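Bromodomain adjacent to zinc finger domain protein 2B (Homo sapiens, PDB 4QF3) probably reads histone tails as part of chromatin regulation, using a zinc-binding PHD finger next to a bromodomain. Local coordinates at residues A[19-27]-A[43-53]. Sequence-based numbering, arbitrary orientation.
With ZN (zinc ion), chain D.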
# COMPACT_ATOMS: atom_id res chain seq x y z
N GLU A 19 1.81 -6.83 7.72
CA GLU A 19 1.51 -7.86 6.72
C GLU A 19 0.40 -7.39 5.77
O GLU A 19 0.33 -7.80 4.60
CB GLU A 19 1.08 -9.17 7.40
CG GLU A 19 0.58 -10.25 6.45
CD GLU A 19 0.68 -11.65 7.06
OE1 GLU A 19 1.83 -12.09 7.23
OE2 GLU A 19 -0.37 -12.24 7.37
N LEU A 20 -0.46 -6.51 6.29
CA LEU A 20 -1.62 -6.01 5.55
C LEU A 20 -1.38 -4.60 4.98
O LEU A 20 -2.24 -4.07 4.26
CB LEU A 20 -2.86 -5.99 6.45
CG LEU A 20 -3.27 -7.38 7.00
CD1 LEU A 20 -4.44 -7.20 7.96
CD2 LEU A 20 -3.59 -8.39 5.91
N LEU A 21 -0.24 -4.01 5.31
CA LEU A 21 0.10 -2.71 4.82
C LEU A 21 0.85 -2.89 3.50
O LEU A 21 2.07 -3.15 3.44
CB LEU A 21 0.89 -1.94 5.89
CG LEU A 21 1.40 -0.57 5.52
CD1 LEU A 21 0.25 0.33 5.19
CD2 LEU A 21 2.18 0.00 6.71
N LEU A 22 0.08 -2.77 2.43
CA LEU A 22 0.60 -2.96 1.06
C LEU A 22 1.49 -1.83 0.56
O LEU A 22 1.04 -0.68 0.55
CB LEU A 22 -0.57 -3.20 0.09
CG LEU A 22 -1.58 -4.26 0.50
CD1 LEU A 22 -2.54 -4.38 -0.66
CD2 LEU A 22 -0.97 -5.60 0.90
N LEU A 23 2.71 -2.17 0.16
CA LEU A 23 3.70 -1.19 -0.23
C LEU A 23 3.84 -1.28 -1.71
O LEU A 23 4.14 -2.37 -2.27
CB LEU A 23 5.05 -1.44 0.45
CG LEU A 23 4.98 -1.79 1.94
CD1 LEU A 23 6.34 -2.20 2.50
CD2 LEU A 23 4.38 -0.62 2.71
N CYS A 24 3.65 -0.14 -2.37
CA CYS A 24 3.64 -0.07 -3.82
C CYS A 24 5.06 -0.11 -4.38
O CYS A 24 5.89 0.70 -3.99
CB CYS A 24 2.94 1.17 -4.36
SG CYS A 24 2.90 1.22 -6.19
N ASP A 25 5.29 -1.02 -5.32
CA ASP A 25 6.63 -1.16 -5.91
C ASP A 25 6.92 0.01 -6.83
O ASP A 25 8.09 0.31 -7.11
CB ASP A 25 6.73 -2.44 -6.72
CG ASP A 25 7.51 -3.49 -6.02
OD1 ASP A 25 8.73 -3.57 -6.27
OD2 ASP A 25 6.90 -4.20 -5.21
N GLY A 26 5.86 0.65 -7.32
CA GLY A 26 5.99 1.80 -8.21
C GLY A 26 6.41 3.07 -7.52
O GLY A 26 7.43 3.67 -7.88
N CYS A 27 5.61 3.49 -6.54
CA CYS A 27 5.75 4.78 -5.88
C CYS A 27 6.12 4.75 -4.41
O CYS A 27 6.26 5.82 -3.79
CB CYS A 27 4.44 5.56 -5.99
SG CYS A 27 3.05 4.82 -5.07
N ILE A 43 -4.46 -11.08 0.23
CA ILE A 43 -3.11 -10.55 0.42
C ILE A 43 -2.27 -10.95 -0.80
O ILE A 43 -2.17 -12.16 -1.14
CB ILE A 43 -2.47 -11.04 1.73
CG1 ILE A 43 -3.32 -10.59 2.94
CG2 ILE A 43 -1.07 -10.49 1.89
CD1 ILE A 43 -2.98 -11.31 4.23
N PRO A 44 -1.70 -9.95 -1.50
CA PRO A 44 -0.92 -10.24 -2.66
C PRO A 44 0.24 -11.18 -2.35
O PRO A 44 0.97 -11.00 -1.35
CB PRO A 44 -0.40 -8.86 -3.10
CG PRO A 44 -1.40 -7.87 -2.59
CD PRO A 44 -1.90 -8.48 -1.31
N ASP A 45 0.37 -12.20 -3.20
CA ASP A 45 1.42 -13.20 -3.02
C ASP A 45 2.80 -12.72 -3.44
O ASP A 45 3.85 -13.27 -2.99
CB ASP A 45 1.01 -14.42 -3.86
CG ASP A 45 1.82 -15.62 -3.61
OD1 ASP A 45 1.88 -16.06 -2.43
OD2 ASP A 45 2.35 -16.16 -4.62
N GLY A 46 2.81 -11.71 -4.31
CA GLY A 46 4.05 -11.12 -4.83
C GLY A 46 4.16 -9.64 -4.58
O GLY A 46 3.93 -9.17 -3.47
N ASP A 47 4.46 -8.90 -5.64
CA ASP A 47 4.60 -7.43 -5.50
C ASP A 47 3.25 -6.79 -5.64
O ASP A 47 2.30 -7.39 -6.15
CB ASP A 47 5.46 -6.94 -6.60
CG ASP A 47 6.86 -7.49 -6.50
OD1 ASP A 47 7.48 -7.42 -5.38
OD2 ASP A 47 7.30 -7.96 -7.55
N TRP A 48 3.20 -5.57 -5.13
CA TRP A 48 1.98 -4.74 -5.21
C TRP A 48 2.21 -3.46 -6.03
O TRP A 48 3.26 -2.87 -5.89
CB TRP A 48 1.55 -4.40 -3.80
CG TRP A 48 0.35 -3.55 -3.74
CD1 TRP A 48 0.29 -2.27 -3.27
CD2 TRP A 48 -0.96 -3.88 -4.17
NE1 TRP A 48 -0.98 -1.80 -3.37
CE2 TRP A 48 -1.77 -2.76 -3.93
CE3 TRP A 48 -1.52 -5.00 -4.76
CZ2 TRP A 48 -3.12 -2.74 -4.21
CZ3 TRP A 48 -2.89 -4.99 -5.01
CH2 TRP A 48 -3.66 -3.84 -4.80
N PHE A 49 1.26 -3.12 -6.90
CA PHE A 49 1.21 -1.81 -7.55
C PHE A 49 -0.13 -1.20 -7.23
O PHE A 49 -1.20 -1.86 -7.41
CB PHE A 49 1.41 -1.99 -9.06
CG PHE A 49 2.81 -2.41 -9.42
CD1 PHE A 49 3.81 -1.45 -9.51
CD2 PHE A 49 3.12 -3.76 -9.60
CE1 PHE A 49 5.12 -1.84 -9.77
CE2 PHE A 49 4.43 -4.14 -9.87
CZ PHE A 49 5.41 -3.19 -9.97
N CYS A 50 -0.07 0.04 -6.74
CA CYS A 50 -1.25 0.69 -6.17
C CYS A 50 -2.16 1.17 -7.30
O CYS A 50 -1.79 1.25 -8.47
CB CYS A 50 -0.89 1.86 -5.25
SG CYS A 50 -0.36 3.33 -6.14
N PRO A 51 -3.41 1.50 -6.95
CA PRO A 51 -4.32 1.82 -8.02
C PRO A 51 -3.92 3.09 -8.81
O PRO A 51 -4.23 3.22 -9.97
CB PRO A 51 -5.66 2.02 -7.26
CG PRO A 51 -5.53 1.22 -6.03
CD PRO A 51 -4.08 1.33 -5.65
N ALA A 52 -3.25 4.02 -8.13
CA ALA A 52 -2.83 5.26 -8.82
C ALA A 52 -1.78 4.93 -9.87
O ALA A 52 -1.84 5.40 -11.00
CB ALA A 52 -2.29 6.27 -7.83
N CYS A 53 -0.85 4.04 -9.50
CA CYS A 53 0.19 3.63 -10.46
C CYS A 53 -0.36 2.83 -11.62
O CYS A 53 0.01 3.06 -12.73
CB CYS A 53 1.30 2.88 -9.77
SG CYS A 53 2.41 3.91 -8.75
ZN ZN D . 1.97 3.34 -6.52
O HOH W 1 0.30 0.92 -1.83
O HOH W 2 5.31 -4.80 -3.12
O HOH W 3 9.71 -6.40 -7.63
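Cys24 and Cys27 meet Cys50 and Cys53 around one zinc ion, a metal-centred contact that ties the turn after strand 21-23 to the N-terminal end of helix 51-57. The SG atoms of Cys24, Cys27, Cys50 and Cys53 lie 2.3 to 2.4 Å from the zinc; cysteine thiolates are strong ligands for this metal. With chi1 at -178°, Cys24 SG points away from its own backbone N, toward the zinc and Cys50 N, from which it accepts a fairly straight bond at 3.2 Å; a longer one comes from Cys27 N. Such N-H groups probably temper the thiolate's charge. Cys50 SG likewise caps the helix by accepting from Cys53 N. This is the second, four-cysteine site of the PHD finger's cross-brace, in which paired ligands from separated parts of the chain interleave with those of the other zinc site. Beside it, Asp25 N donates to Trp48 O at 2.8 Å, and Asp25 CB rests 3.5 Å from Phe49 CE1. Trp48 offers a broad apolar face to Leu22, whose CD1 lies over the ring's centre, while Leu22 CD2 reaches Pro44 CD. One water bridges the carboxylates of Asp25 and Asp47, where Asp25 OD2 and Asp47 OD1, two acceptors, are 3.3 Å apart.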